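Local coordinates for protein lysyl oxidase (Pichia pastoris, PDB 1W7C) that probably catalyses the oxidative deamination of primary amines, including lysine side chains, with a copper ion and a topaquinone cofactor, at residues T18-S23 with T66-Y71; D34-T39 with N53-I58; C193-E198 with P254-D259; R291-D296 with P425-R430. All coordinates share one frame; numbering follows the deposited sequence.

In the fold
Contacts 1 and 2 share the N-terminal part of the chain: in sequence, both segments of contact 2 fall between the two segments of contact 1, and strand 53-61 runs into helix 65-73. Their centres are about 26 Å apart, with nearest atoms about 7 Å apart. Contact 4, in the enzyme domain, has its centre about 22 Å from that of contact 1. Contact 3 is remote, its centre about 43 to 52 Å from the others. In contact 1 the side chain of Ala68 is about 9 Å from those of the calcium ligands Asp497 and Asp499. Contacts 2, 3 and 4 lie away from the copper, topaquinone and calcium sites, although strand 418-433 of contact 4 shortly precedes topaquinone residue Tyr438 in sequence.

Contact 1. Residues T18-S23 with T66-Y71; sequences TNIWTS and TEALTY
The phenol of Tyr71 reaches from helix 65-73 to the loop ahead of helix 26-39, where Tyr71 OH accepts a hydrogen bond from Thr18 N (2.9 Å, N-H...O angle 160°). This donor lies at the edge of the ring, in its plane, and the Thr18 side chain crosses that of Tyr71 at about a right angle. With CG of Tyr71 anti to the backbone N (chi1 171°), the ring extends off the helix toward the loop. Ile20 divides its branches: CG2 approaches the ring obliquely, 3.7 Å from Tyr71 CE2, while Ile20 CD1 rests 3.7 Å from Ala68 CB. Ile20 CG1, between the backbone N and the carbonyl carbon (chi1 54°), sits over the centre of the Trp21 ring. An Asx turn, Trp21 N to Asn19 OD1 at 3.0 Å, shapes the loop here. A phenylalanine at Tyr71 would probably keep the ring against Ile20 but leave Thr18 N without its acceptor. Lys17 adds a cation-pi contact to the phenol. One directional bond thus places the hydroxyl, while apolar packing fills in behind it.

Contact 2. Residues D34-T39 with N53-I58; sequences DLLHST and NYVLWI
Leu36 sets CD1 against both methyls of Val55, 3.8 Å from Val55 CG2 and 4.1 Å from Val55 CG1. The two side chains cross obliquely. CG of Leu36 stands anti to the carbonyl carbon and the branch then extends (chi1 -70°, chi2 172°), so that CD1 is the methyl carried to the strand. The same Leu36 CD1 also meets Ile58 CD1, more loosely, at 4.4 Å. No hydrogen bond joins the segments, and the contact is purely apolar and buried. Strict alternation would turn Trp57, not Ile58, to the side of Val55. A classic beta bulge, in which Leu56 and Trp57 both face Val86, shifts the phase and brings Ile58 toward the helix. Helix 26-39 packs on one face of strand 53-61, with Val32 and Leu33 extending the apolar layer, while strand 82-89 pairs with that strand and Ile113 of strand 112-115 meets Leu35 and Thr39.

Contact 3. Residues C193-E198 with P254-D259; sequences CNINTE and PKIDVD
Ile195, at the end of strand 187-195, packs against Ile256 and Val258 of the 254-259 loop. Before it in the chain, Cys193 is tied to Cys172 by a disulfide, and Asn194, pointing away from the loop, is held by His173 and the backbone of Glu202. Ile195 itself meets Ile256 tip to tip, with Ile195 CG1 3.7 Å from Ile256 CD1, and crosses Val258 at about a right angle, with Ile195 CG2 3.9 Å from Val258 CG1. Its second torsion is folded (chi2 -67°), leaving Ile195 CD1 4.1 Å from the same Val258 methyl. Replacing Ile195 by an alanine would probably open a gap beneath Ile256 and Val258. Further on, Thr197 N bonds Glu202 OE2 and Thr197 OG1 bonds Ala201 N. Across the contact, an Asx turn from Asp257 OD1 to Asp259 N (3.2 Å) encloses Val258. A connecting loop, whose Pro254 and Ile256 also touch Val482, thus covers part of a five-stranded antiparallel sheet, consistent with the N2/N3-type domains of copper amine oxidases.

Contact 4. Residues R291-D296 with P425-R430; sequences RRWAYD and PTLNVR
Trp293 and Leu427 form the tight part of this contact within the beta-rich enzyme domain of the copper amine oxidase fold. Their side chains cross at about a right angle, and Leu427 CD1 meets three atoms of Trp293, CB at 3.7 Å, CG at 3.8 Å and CD1 at 3.9 Å. CG of Leu427 is anti to the backbone N (chi1 -171°), which brings that methyl to the base of the indole; Trp304 of strand 301-304 packs on both residues. The sparser part lies at Pro425, where a single polar atom, Arg292 NH2, touches ring atoms CG (3.7 Å) and CB, obliquely. There the Arg292 chain bends at chi3 (-42°), and its charge is used beyond the two segments, in salt bridges to Glu403 and to Asp278 of the second subunit. This end therefore joins the subunit interface. All four touching residues are buried; partly exposed Arg291 lies beyond them, stacked on the indole within its own segment, with Arg291 CD 3.4 Å above the plane of the Trp293 ring, over its centre.

Contact 1. Residues T18-S23 with T66-Y71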
loop_
_atom_site.group_PDB
_atom_site.type_symbol
_atom_site.label_atom_id
_atom_site.label_comp_id
_atom_site.label_asym_id
_atom_site.label_seq_id
_atom_site.Cartn_x
_atom_site.Cartn_y
_atom_site.Cartn_z
ATOM N N THR A 18 19.146 -17.585 -24.886
ATOM C CA THR A 18 18.941 -18.751 -24.031
ATOM C C THR A 18 18.826 -18.317 -22.571
ATOM O O THR A 18 19.580 -17.429 -22.118
ATOM C CB THR A 18 20.168 -19.690 -24.168
ATOM O OG1 THR A 18 20.213 -20.221 -25.506
ATOM C CG2 THR A 18 20.050 -20.919 -23.277
ATOM N N ASN A 19 17.986 -19.000 -21.815
ATOM C CA ASN A 19 17.915 -18.771 -20.399
ATOM C C ASN A 19 19.086 -19.458 -19.682
ATOM O O ASN A 19 19.010 -20.634 -19.267
ATOM C CB ASN A 19 16.579 -19.256 -19.907
ATOM C CG ASN A 19 16.351 -18.898 -18.414
ATOM O OD1 ASN A 19 17.283 -18.686 -17.624
ATOM N ND2 ASN A 19 15.093 -18.851 -18.038
ATOM N N ILE A 20 20.167 -18.703 -19.536
ATOM C CA ILE A 20 21.401 -19.189 -18.952
ATOM C C ILE A 20 21.329 -19.312 -17.428
ATOM O O ILE A 20 22.296 -19.722 -16.790
ATOM C CB ILE A 20 22.588 -18.272 -19.374
ATOM C CG1 ILE A 20 22.304 -16.794 -19.045
ATOM C CG2 ILE A 20 22.835 -18.454 -20.875
ATOM C CD1 ILE A 20 23.504 -15.892 -19.163
ATOM N N TRP A 21 20.182 -18.935 -16.857
ATOM C CA TRP A 21 19.963 -19.014 -15.424
ATOM C C TRP A 21 19.068 -20.184 -15.039
ATOM O O TRP A 21 18.796 -20.356 -13.853
ATOM C CB TRP A 21 19.364 -17.689 -14.892
ATOM C CG TRP A 21 20.092 -16.482 -15.355
ATOM C CD1 TRP A 21 21.189 -15.928 -14.784
ATOM C CD2 TRP A 21 19.806 -15.694 -16.512
ATOM N NE1 TRP A 21 21.599 -14.828 -15.490
ATOM C CE2 TRP A 21 20.782 -14.678 -16.578
ATOM C CE3 TRP A 21 18.837 -15.753 -17.520
ATOM C CZ2 TRP A 21 20.765 -13.698 -17.547
ATOM C CZ3 TRP A 21 18.835 -14.788 -18.497
ATOM C CH2 TRP A 21 19.802 -13.781 -18.521
ATOM N N THR A 22 18.607 -20.952 -16.020
ATOM C CA THR A 22 17.562 -21.914 -15.744
ATOM C C THR A 22 18.074 -23.095 -14.916
ATOM O O THR A 22 19.269 -23.434 -14.950
ATOM C CB THR A 22 16.946 -22.374 -17.095
ATOM O OG1 THR A 22 15.657 -22.933 -16.870
ATOM C CG2 THR A 22 17.796 -23.466 -17.768
ATOM N N SER A 23 17.141 -23.731 -14.203
ATOM C CA SER A 23 17.487 -24.882 -13.376
ATOM C C SER A 23 18.035 -26.005 -14.229
ATOM O O SER A 23 17.825 -26.060 -15.450
ATOM C CB SER A 23 16.269 -25.379 -12.585
ATOM O OG SER A 23 15.296 -25.969 -13.442
ATOM N N THR A 66 29.516 -10.401 -15.717
ATOM C CA THR A 66 30.161 -9.898 -16.920
ATOM C C THR A 66 30.034 -10.879 -18.076
ATOM O O THR A 66 29.681 -10.478 -19.184
ATOM C CB THR A 66 31.597 -9.542 -16.634
ATOM O OG1 THR A 66 31.603 -8.526 -15.632
ATOM C CG2 THR A 66 32.279 -8.902 -17.837
ATOM N N GLU A 67 30.203 -12.173 -17.819
ATOM C CA GLU A 67 30.095 -13.170 -18.898
ATOM C C GLU A 67 28.657 -13.243 -19.370
ATOM O O GLU A 67 28.388 -13.388 -20.567
ATOM C CB GLU A 67 30.621 -14.568 -18.497
ATOM C CG GLU A 67 29.928 -15.259 -17.334
ATOM C CD GLU A 67 30.479 -16.663 -17.047
ATOM O OE1 GLU A 67 31.468 -17.092 -17.715
ATOM O OE2 GLU A 67 29.905 -17.347 -16.166
ATOM N N ALA A 68 27.693 -13.094 -18.472
ATOM C CA ALA A 68 26.290 -13.090 -18.871
ATOM C C ALA A 68 25.996 -11.896 -19.760
ATOM O O ALA A 68 25.302 -12.037 -20.768
ATOM C CB ALA A 68 25.399 -13.054 -17.651
ATOM N N LEU A 69 26.455 -10.710 -19.354
ATOM C CA LEU A 69 26.180 -9.519 -20.146
ATOM C C LEU A 69 26.846 -9.560 -21.513
ATOM O O LEU A 69 26.251 -9.137 -22.498
ATOM C CB LEU A 69 26.598 -8.259 -19.382
ATOM C CG LEU A 69 25.694 -7.917 -18.177
ATOM C CD1 LEU A 69 26.146 -6.605 -17.618
ATOM C CD2 LEU A 69 24.240 -7.845 -18.514
ATOM N N THR A 70 28.060 -10.114 -21.595
ATOM C CA THR A 70 28.741 -10.254 -22.871
ATOM C C THR A 70 27.902 -11.154 -23.803
ATOM O O THR A 70 27.718 -10.878 -24.984
ATOM C CB THR A 70 30.165 -10.789 -22.664
ATOM O OG1 THR A 70 30.896 -9.874 -21.812
ATOM C CG2 THR A 70 30.959 -10.804 -23.954
ATOM N N TYR A 71 27.354 -12.230 -23.258
ATOM C CA TYR A 71 26.453 -13.095 -24.006
ATOM C C TYR A 71 25.166 -12.381 -24.448
ATOM O O TYR A 71 24.760 -12.467 -25.593
ATOM C CB TYR A 71 26.118 -14.340 -23.165
ATOM C CG TYR A 71 25.040 -15.183 -23.762
ATOM C CD1 TYR A 71 25.253 -15.888 -24.937
ATOM C CD2 TYR A 71 23.809 -15.289 -23.149
ATOM C CE1 TYR A 71 24.274 -16.648 -25.514
ATOM C CE2 TYR A 71 22.811 -16.065 -23.707
ATOM C CZ TYR A 71 23.030 -16.723 -24.898
ATOM O OH TYR A 71 22.040 -17.462 -25.424
#

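Contact 2. Residues D34-T39 with N53-I58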
loop_
_atom_site.group_PDB
_atom_site.type_symbol
_atom_site.label_atom_id
_atom_site.label_comp_id
_atom_site.label_asym_id
_atom_site.label_seq_id
_atom_site.Cartn_x
_atom_site.Cartn_y
_atom_site.Cartn_z
ATOM N N ASP A 34 25.616 -39.167 -11.165
ATOM C CA ASP A 34 26.377 -40.333 -11.630
ATOM C C ASP A 34 27.876 -40.104 -11.403
ATOM O O ASP A 34 28.599 -41.007 -10.957
ATOM C CB ASP A 34 26.110 -40.621 -13.115
ATOM C CG ASP A 34 24.732 -41.229 -13.387
ATOM O OD1 ASP A 34 23.992 -41.654 -12.456
ATOM O OD2 ASP A 34 24.311 -41.333 -14.556
ATOM N N LEU A 35 28.346 -38.894 -11.700
ATOM C CA LEU A 35 29.775 -38.577 -11.553
ATOM C C LEU A 35 30.173 -38.534 -10.088
ATOM O O LEU A 35 31.255 -38.995 -9.726
ATOM C CB LEU A 35 30.120 -37.266 -12.250
ATOM C CG LEU A 35 31.603 -36.878 -12.286
ATOM C CD1 LEU A 35 32.440 -37.959 -12.939
ATOM C CD2 LEU A 35 31.778 -35.538 -12.995
ATOM N N LEU A 36 29.292 -38.021 -9.242
ATOM C CA LEU A 36 29.547 -38.021 -7.811
ATOM C C LEU A 36 29.652 -39.470 -7.316
ATOM O O LEU A 36 30.555 -39.781 -6.535
ATOM C CB LEU A 36 28.465 -37.240 -7.053
ATOM C CG LEU A 36 28.491 -35.735 -7.258
ATOM C CD1 LEU A 36 27.273 -35.135 -6.633
ATOM C CD2 LEU A 36 29.730 -35.091 -6.645
ATOM N N HIS A 37 28.763 -40.337 -7.796
ATOM C CA HIS A 37 28.762 -41.739 -7.366
ATOM C C HIS A 37 30.027 -42.487 -7.814
ATOM O O HIS A 37 30.456 -43.439 -7.143
ATOM C CB HIS A 37 27.515 -42.480 -7.871
ATOM C CG HIS A 37 26.361 -42.462 -6.923
ATOM N ND1 HIS A 37 26.206 -43.404 -5.927
ATOM C CD2 HIS A 37 25.314 -41.606 -6.800
ATOM C CE1 HIS A 37 25.097 -43.150 -5.255
ATOM N NE2 HIS A 37 24.532 -42.071 -5.772
ATOM N N SER A 38 30.603 -42.092 -8.950
ATOM C CA SER A 38 31.802 -42.762 -9.457
ATOM C C SER A 38 33.082 -42.181 -8.831
ATOM O O SER A 38 34.116 -42.816 -8.820
ATOM C CB SER A 38 31.842 -42.743 -10.990
ATOM O OG SER A 38 32.084 -41.453 -11.490
ATOM N N THR A 39 32.987 -40.986 -8.265
ATOM C CA THR A 39 34.144 -40.286 -7.712
ATOM C C THR A 39 34.333 -40.546 -6.210
ATOM O O THR A 39 35.460 -40.636 -5.723
ATOM C CB THR A 39 33.965 -38.769 -7.970
ATOM O OG1 THR A 39 33.893 -38.535 -9.392
ATOM C CG2 THR A 39 35.197 -37.996 -7.487
ATOM N N ASN A 53 28.749 -40.842 3.498
ATOM C CA ASN A 53 28.717 -39.704 2.578
ATOM C C ASN A 53 27.440 -39.786 1.793
ATOM O O ASN A 53 27.045 -40.875 1.380
ATOM C CB ASN A 53 29.870 -39.726 1.570
ATOM C CG ASN A 53 31.213 -40.010 2.200
ATOM O OD1 ASN A 53 31.543 -39.490 3.262
ATOM N ND2 ASN A 53 32.029 -40.819 1.509
ATOM N N TYR A 54 26.803 -38.651 1.554
ATOM C CA TYR A 54 25.590 -38.638 0.746
ATOM C C TYR A 54 25.369 -37.288 0.108
ATOM O O TYR A 54 25.845 -36.280 0.588
ATOM C CB TYR A 54 24.366 -39.037 1.554
ATOM C CG TYR A 54 24.133 -38.245 2.823
ATOM C CD1 TYR A 54 23.375 -37.096 2.822
ATOM C CD2 TYR A 54 24.658 -38.678 4.026
ATOM C CE1 TYR A 54 23.142 -36.385 3.993
ATOM C CE2 TYR A 54 24.457 -37.967 5.219
ATOM C CZ TYR A 54 23.689 -36.835 5.196
ATOM O OH TYR A 54 23.502 -36.161 6.382
ATOM N N VAL A 55 24.637 -37.282 -0.997
ATOM C CA VAL A 55 24.394 -36.049 -1.725
ATOM C C VAL A 55 23.097 -35.368 -1.246
ATOM O O VAL A 55 22.027 -35.999 -1.183
ATOM C CB VAL A 55 24.315 -36.333 -3.255
ATOM C CG1 VAL A 55 24.040 -35.057 -4.065
ATOM C CG2 VAL A 55 25.608 -36.972 -3.737
ATOM N N LEU A 56 23.180 -34.075 -0.967
ATOM C CA LEU A 56 21.974 -33.309 -0.622
ATOM C C LEU A 56 21.340 -32.619 -1.822
ATOM O O LEU A 56 20.170 -32.835 -2.113
ATOM C CB LEU A 56 22.254 -32.245 0.456
ATOM C CG LEU A 56 22.425 -32.680 1.885
ATOM C CD1 LEU A 56 23.831 -33.198 2.096
ATOM C CD2 LEU A 56 22.125 -31.490 2.812
ATOM N N TRP A 57 22.139 -31.762 -2.465
ATOM C CA TRP A 57 21.647 -30.805 -3.454
ATOM C C TRP A 57 22.512 -30.807 -4.711
ATOM O O TRP A 57 23.729 -31.022 -4.636
ATOM C CB TRP A 57 21.635 -29.399 -2.851
ATOM C CG TRP A 57 20.666 -29.258 -1.735
ATOM C CD1 TRP A 57 19.415 -29.820 -1.645
ATOM C CD2 TRP A 57 20.876 -28.552 -0.514
ATOM N NE1 TRP A 57 18.836 -29.479 -0.449
ATOM C CE2 TRP A 57 19.706 -28.691 0.257
ATOM C CE3 TRP A 57 21.939 -27.789 0.006
ATOM C CZ2 TRP A 57 19.573 -28.130 1.534
ATOM C CZ3 TRP A 57 21.805 -27.226 1.275
ATOM C CH2 TRP A 57 20.629 -27.397 2.022
ATOM N N ILE A 58 21.854 -30.620 -5.851
ATOM C CA ILE A 58 22.486 -30.459 -7.152
ATOM C C ILE A 58 21.670 -29.436 -7.934
ATOM O O ILE A 58 20.505 -29.689 -8.225
ATOM C CB ILE A 58 22.513 -31.775 -7.967
ATOM C CG1 ILE A 58 23.256 -32.881 -7.222
ATOM C CG2 ILE A 58 23.149 -31.499 -9.320
ATOM C CD1 ILE A 58 23.175 -34.249 -7.895
#

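Contact 3. Residues C193-E198 with P254-D259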
loop_
_atom_site.group_PDB
_atom_site.type_symbol
_atom_site.label_atom_id
_atom_site.label_comp_id
_atom_site.label_asym_id
_atom_site.label_seq_id
_atom_site.Cartn_x
_atom_site.Cartn_y
_atom_site.Cartn_z
ATOM N N CYS A 193 6.456 -29.391 23.388
ATOM C CA CYS A 193 5.452 -30.326 22.918
ATOM C C CYS A 193 4.153 -29.589 22.590
ATOM O O CYS A 193 3.791 -28.611 23.251
ATOM C CB CYS A 193 5.156 -31.393 23.984
ATOM S SG CYS A 193 6.565 -32.385 24.499
ATOM N N ASN A 194 3.457 -30.078 21.569
ATOM C CA ASN A 194 2.186 -29.517 21.145
ATOM C C ASN A 194 1.171 -30.644 21.010
ATOM O O ASN A 194 1.539 -31.786 20.677
ATOM C CB ASN A 194 2.317 -28.818 19.782
ATOM C CG ASN A 194 3.267 -27.640 19.817
ATOM O OD1 ASN A 194 4.455 -27.795 20.107
ATOM N ND2 ASN A 194 2.761 -26.462 19.464
ATOM N N ILE A 195 -0.095 -30.350 21.262
ATOM C CA ILE A 195 -1.143 -31.363 21.134
ATOM C C ILE A 195 -1.316 -31.729 19.644
ATOM O O ILE A 195 -1.317 -30.848 18.788
ATOM C CB ILE A 195 -2.484 -30.841 21.720
ATOM C CG1 ILE A 195 -2.333 -30.369 23.181
ATOM C CG2 ILE A 195 -3.576 -31.888 21.558
ATOM C CD1 ILE A 195 -2.033 -31.438 24.162
ATOM N N ASN A 196 -1.463 -33.014 19.339
ATOM C CA ASN A 196 -1.715 -33.440 17.964
ATOM C C ASN A 196 -3.116 -33.037 17.547
ATOM O O ASN A 196 -4.061 -33.156 18.327
ATOM C CB ASN A 196 -1.639 -34.968 17.795
ATOM C CG ASN A 196 -0.281 -35.545 18.078
ATOM O OD1 ASN A 196 0.736 -34.854 18.053
ATOM N ND2 ASN A 196 -0.254 -36.847 18.333
ATOM N N THR A 197 -3.242 -32.575 16.311
ATOM C CA THR A 197 -4.537 -32.242 15.727
ATOM C C THR A 197 -4.681 -32.930 14.396
ATOM O O THR A 197 -3.698 -33.393 13.815
ATOM C CB THR A 197 -4.702 -30.736 15.500
ATOM O OG1 THR A 197 -3.887 -30.329 14.388
ATOM C CG2 THR A 197 -4.258 -29.927 16.701
ATOM N N GLU A 198 -5.910 -32.967 13.899
ATOM C CA GLU A 198 -6.185 -33.538 12.597
ATOM C C GLU A 198 -6.082 -32.521 11.448
ATOM O O GLU A 198 -6.159 -32.908 10.281
ATOM C CB GLU A 198 -7.570 -34.184 12.580
ATOM C CG GLU A 198 -8.745 -33.236 12.355
ATOM C CD GLU A 198 -10.090 -33.951 12.236
ATOM O OE1 GLU A 198 -11.112 -33.365 12.669
ATOM O OE2 GLU A 198 -10.142 -35.083 11.694
ATOM N N PRO A 254 -3.069 -24.398 33.961
ATOM C CA PRO A 254 -4.267 -24.818 33.232
ATOM C C PRO A 254 -3.963 -25.556 31.926
ATOM O O PRO A 254 -3.115 -25.143 31.129
ATOM C CB PRO A 254 -5.000 -23.496 32.972
ATOM C CG PRO A 254 -4.577 -22.620 34.117
ATOM C CD PRO A 254 -3.131 -22.975 34.341
ATOM N N LYS A 255 -4.670 -26.654 31.727
ATOM C CA LYS A 255 -4.465 -27.538 30.591
ATOM C C LYS A 255 -5.351 -27.128 29.419
ATOM O O LYS A 255 -6.420 -26.553 29.594
ATOM C CB LYS A 255 -4.725 -29.000 30.999
ATOM C CG LYS A 255 -3.765 -29.493 32.080
ATOM C CD LYS A 255 -4.132 -30.874 32.618
ATOM C CE LYS A 255 -3.249 -31.242 33.802
ATOM N NZ LYS A 255 -3.772 -32.436 34.506
ATOM N N ILE A 256 -4.886 -27.430 28.213
ATOM C CA ILE A 256 -5.631 -27.190 27.003
ATOM C C ILE A 256 -6.897 -28.044 27.013
ATOM O O ILE A 256 -6.847 -29.225 27.356
ATOM C CB ILE A 256 -4.766 -27.538 25.775
ATOM C CG1 ILE A 256 -3.572 -26.575 25.687
ATOM C CG2 ILE A 256 -5.567 -27.411 24.517
ATOM C CD1 ILE A 256 -2.433 -27.072 24.786
ATOM N N ASP A 257 -8.017 -27.443 26.614
ATOM C CA ASP A 257 -9.260 -28.184 26.397
ATOM C C ASP A 257 -9.225 -28.847 25.012
ATOM O O ASP A 257 -9.657 -28.284 24.001
ATOM C CB ASP A 257 -10.469 -27.266 26.544
ATOM C CG ASP A 257 -11.786 -28.008 26.471
ATOM O OD1 ASP A 257 -11.810 -29.218 26.176
ATOM O OD2 ASP A 257 -12.853 -27.432 26.704
ATOM N N VAL A 258 -8.729 -30.082 24.994
ATOM C CA VAL A 258 -8.547 -30.829 23.746
ATOM C C VAL A 258 -9.839 -31.365 23.137
ATOM O O VAL A 258 -9.854 -31.782 21.982
ATOM C CB VAL A 258 -7.514 -31.979 23.915
ATOM C CG1 VAL A 258 -6.171 -31.420 24.390
ATOM C CG2 VAL A 258 -8.021 -33.083 24.859
ATOM N N ASP A 259 -10.922 -31.272 23.893
ATOM C CA ASP A 259 -12.224 -31.702 23.442
ATOM C C ASP A 259 -12.958 -30.620 22.656
ATOM O O ASP A 259 -13.973 -30.916 22.005
ATOM C CB ASP A 259 -13.076 -32.139 24.642
ATOM C CG ASP A 259 -12.514 -33.352 25.346
ATOM O OD1 ASP A 259 -11.924 -34.228 24.675
ATOM O OD2 ASP A 259 -12.621 -33.514 26.576
#

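Contact 4. Residues R291-D296 with P425-R430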
loop_
_atom_site.group_PDB
_atom_site.type_symbol
_atom_site.label_atom_id
_atom_site.label_comp_id
_atom_site.label_asym_id
_atom_site.label_seq_id
_atom_site.Cartn_x
_atom_site.Cartn_y
_atom_site.Cartn_z
ATOM N N ARG A 291 -5.658 -13.692 -24.287
ATOM C CA ARG A 291 -4.505 -13.382 -23.449
ATOM C C ARG A 291 -3.594 -12.383 -24.150
ATOM O O ARG A 291 -3.371 -12.450 -25.362
ATOM C CB ARG A 291 -3.784 -14.677 -23.213
ATOM C CG ARG A 291 -2.544 -14.556 -22.350
ATOM C CD ARG A 291 -1.755 -15.823 -22.294
ATOM N NE ARG A 291 -2.419 -16.865 -21.527
ATOM C CZ ARG A 291 -1.900 -18.081 -21.344
ATOM N NH1 ARG A 291 -0.784 -18.410 -21.964
ATOM N NH2 ARG A 291 -2.515 -18.982 -20.580
ATOM N N ARG A 292 -3.047 -11.462 -23.358
ATOM C CA ARG A 292 -2.259 -10.333 -23.891
ATOM C C ARG A 292 -0.768 -10.296 -23.520
ATOM O O ARG A 292 -0.089 -9.304 -23.798
ATOM C CB ARG A 292 -2.925 -8.989 -23.516
ATOM C CG ARG A 292 -4.418 -8.954 -23.812
ATOM C CD ARG A 292 -5.052 -7.614 -23.896
ATOM N NE ARG A 292 -4.543 -6.738 -22.834
ATOM C CZ ARG A 292 -4.215 -5.461 -22.995
ATOM N NH1 ARG A 292 -4.493 -4.820 -24.132
ATOM N NH2 ARG A 292 -3.599 -4.835 -21.987
ATOM N N TRP A 293 -0.300 -11.378 -22.890
ATOM C CA TRP A 293 1.108 -11.634 -22.642
ATOM C C TRP A 293 1.499 -12.887 -23.426
ATOM O O TRP A 293 0.678 -13.732 -23.736
ATOM C CB TRP A 293 1.402 -11.782 -21.132
ATOM C CG TRP A 293 0.578 -12.816 -20.415
ATOM C CD1 TRP A 293 -0.624 -12.620 -19.806
ATOM C CD2 TRP A 293 0.925 -14.196 -20.174
ATOM N NE1 TRP A 293 -1.077 -13.796 -19.254
ATOM C CE2 TRP A 293 -0.159 -14.783 -19.474
ATOM C CE3 TRP A 293 2.003 -15.016 -20.538
ATOM C CZ2 TRP A 293 -0.160 -16.108 -19.080
ATOM C CZ3 TRP A 293 1.997 -16.333 -20.145
ATOM C CH2 TRP A 293 0.914 -16.874 -19.437
ATOM N N ALA A 294 2.767 -12.962 -23.778
ATOM C CA ALA A 294 3.337 -14.055 -24.569
ATOM C C ALA A 294 4.511 -14.673 -23.833
ATOM O O ALA A 294 5.050 -14.096 -22.897
ATOM C CB ALA A 294 3.769 -13.561 -25.938
ATOM N N TYR A 295 4.933 -15.851 -24.265
ATOM C CA TYR A 295 6.038 -16.536 -23.597
ATOM C C TYR A 295 6.688 -17.543 -24.519
ATOM O O TYR A 295 6.094 -17.982 -25.520
ATOM C CB TYR A 295 5.583 -17.233 -22.311
ATOM C CG TYR A 295 4.716 -18.441 -22.556
ATOM C CD1 TYR A 295 5.212 -19.735 -22.407
ATOM C CD2 TYR A 295 3.400 -18.286 -22.941
ATOM C CE1 TYR A 295 4.423 -20.834 -22.651
ATOM C CE2 TYR A 295 2.579 -19.398 -23.234
ATOM C CZ TYR A 295 3.100 -20.662 -23.085
ATOM O OH TYR A 295 2.316 -21.759 -23.309
ATOM N N ASP A 296 7.938 -17.843 -24.163
ATOM C CA ASP A 296 8.713 -18.927 -24.764
ATOM C C ASP A 296 8.734 -20.048 -23.729
ATOM O O ASP A 296 9.316 -19.881 -22.654
ATOM C CB ASP A 296 10.138 -18.421 -25.042
ATOM C CG ASP A 296 11.003 -19.448 -25.711
ATOM O OD1 ASP A 296 10.824 -20.651 -25.429
ATOM O OD2 ASP A 296 11.923 -19.119 -26.496
ATOM N N PRO A 425 -4.250 -2.125 -16.804
ATOM C CA PRO A 425 -3.906 -3.552 -16.829
ATOM C C PRO A 425 -2.478 -3.745 -16.369
ATOM O O PRO A 425 -1.611 -2.936 -16.663
ATOM C CB PRO A 425 -4.023 -3.908 -18.299
ATOM C CG PRO A 425 -3.598 -2.629 -18.984
ATOM C CD PRO A 425 -4.244 -1.544 -18.162
ATOM N N THR A 426 -2.246 -4.810 -15.623
ATOM C CA THR A 426 -0.909 -5.125 -15.090
ATOM C C THR A 426 -0.584 -6.589 -15.352
ATOM O O THR A 426 -1.475 -7.450 -15.346
ATOM C CB THR A 426 -0.792 -4.864 -13.587
ATOM O OG1 THR A 426 -1.801 -5.617 -12.904
ATOM C CG2 THR A 426 -0.965 -3.400 -13.288
ATOM N N LEU A 427 0.680 -6.866 -15.600
ATOM C CA LEU A 427 1.153 -8.255 -15.602
ATOM C C LEU A 427 1.519 -8.643 -14.173
ATOM O O LEU A 427 2.122 -7.872 -13.460
ATOM C CB LEU A 427 2.387 -8.441 -16.484
ATOM C CG LEU A 427 2.810 -9.877 -16.706
ATOM C CD1 LEU A 427 1.791 -10.573 -17.611
ATOM C CD2 LEU A 427 4.179 -9.970 -17.308
ATOM N N ASN A 428 1.182 -9.870 -13.803
ATOM C CA ASN A 428 1.355 -10.355 -12.448
ATOM C C ASN A 428 1.962 -11.737 -12.500
ATOM O O ASN A 428 1.454 -12.600 -13.226
ATOM C CB ASN A 428 -0.008 -10.416 -11.754
ATOM C CG ASN A 428 -0.611 -9.056 -11.538
ATOM O OD1 ASN A 428 -0.317 -8.422 -10.508
ATOM N ND2 ASN A 428 -1.326 -8.519 -12.545
ATOM N N VAL A 429 3.030 -11.895 -11.709
ATOM C CA VAL A 429 3.703 -13.186 -11.528
ATOM C C VAL A 429 3.622 -13.508 -10.033
ATOM O O VAL A 429 4.065 -12.710 -9.180
ATOM C CB VAL A 429 5.149 -13.165 -12.023
ATOM C CG1 VAL A 429 5.770 -14.539 -11.913
ATOM C CG2 VAL A 429 5.271 -12.586 -13.450
ATOM N N ARG A 430 2.976 -14.645 -9.722
ATOM C CA ARG A 430 2.837 -15.071 -8.331
ATOM C C ARG A 430 3.365 -16.484 -8.086
ATOM O O ARG A 430 3.226 -17.364 -8.949
ATOM C CB ARG A 430 1.358 -15.063 -7.928
ATOM C CG ARG A 430 1.018 -15.805 -6.662
ATOM C CD ARG A 430 -0.444 -15.660 -6.244
ATOM N NE ARG A 430 -0.706 -14.311 -5.752
ATOM C CZ ARG A 430 -1.670 -13.517 -6.143
ATOM N NH1 ARG A 430 -2.558 -13.919 -7.044
ATOM N NH2 ARG A 430 -1.769 -12.309 -5.636
#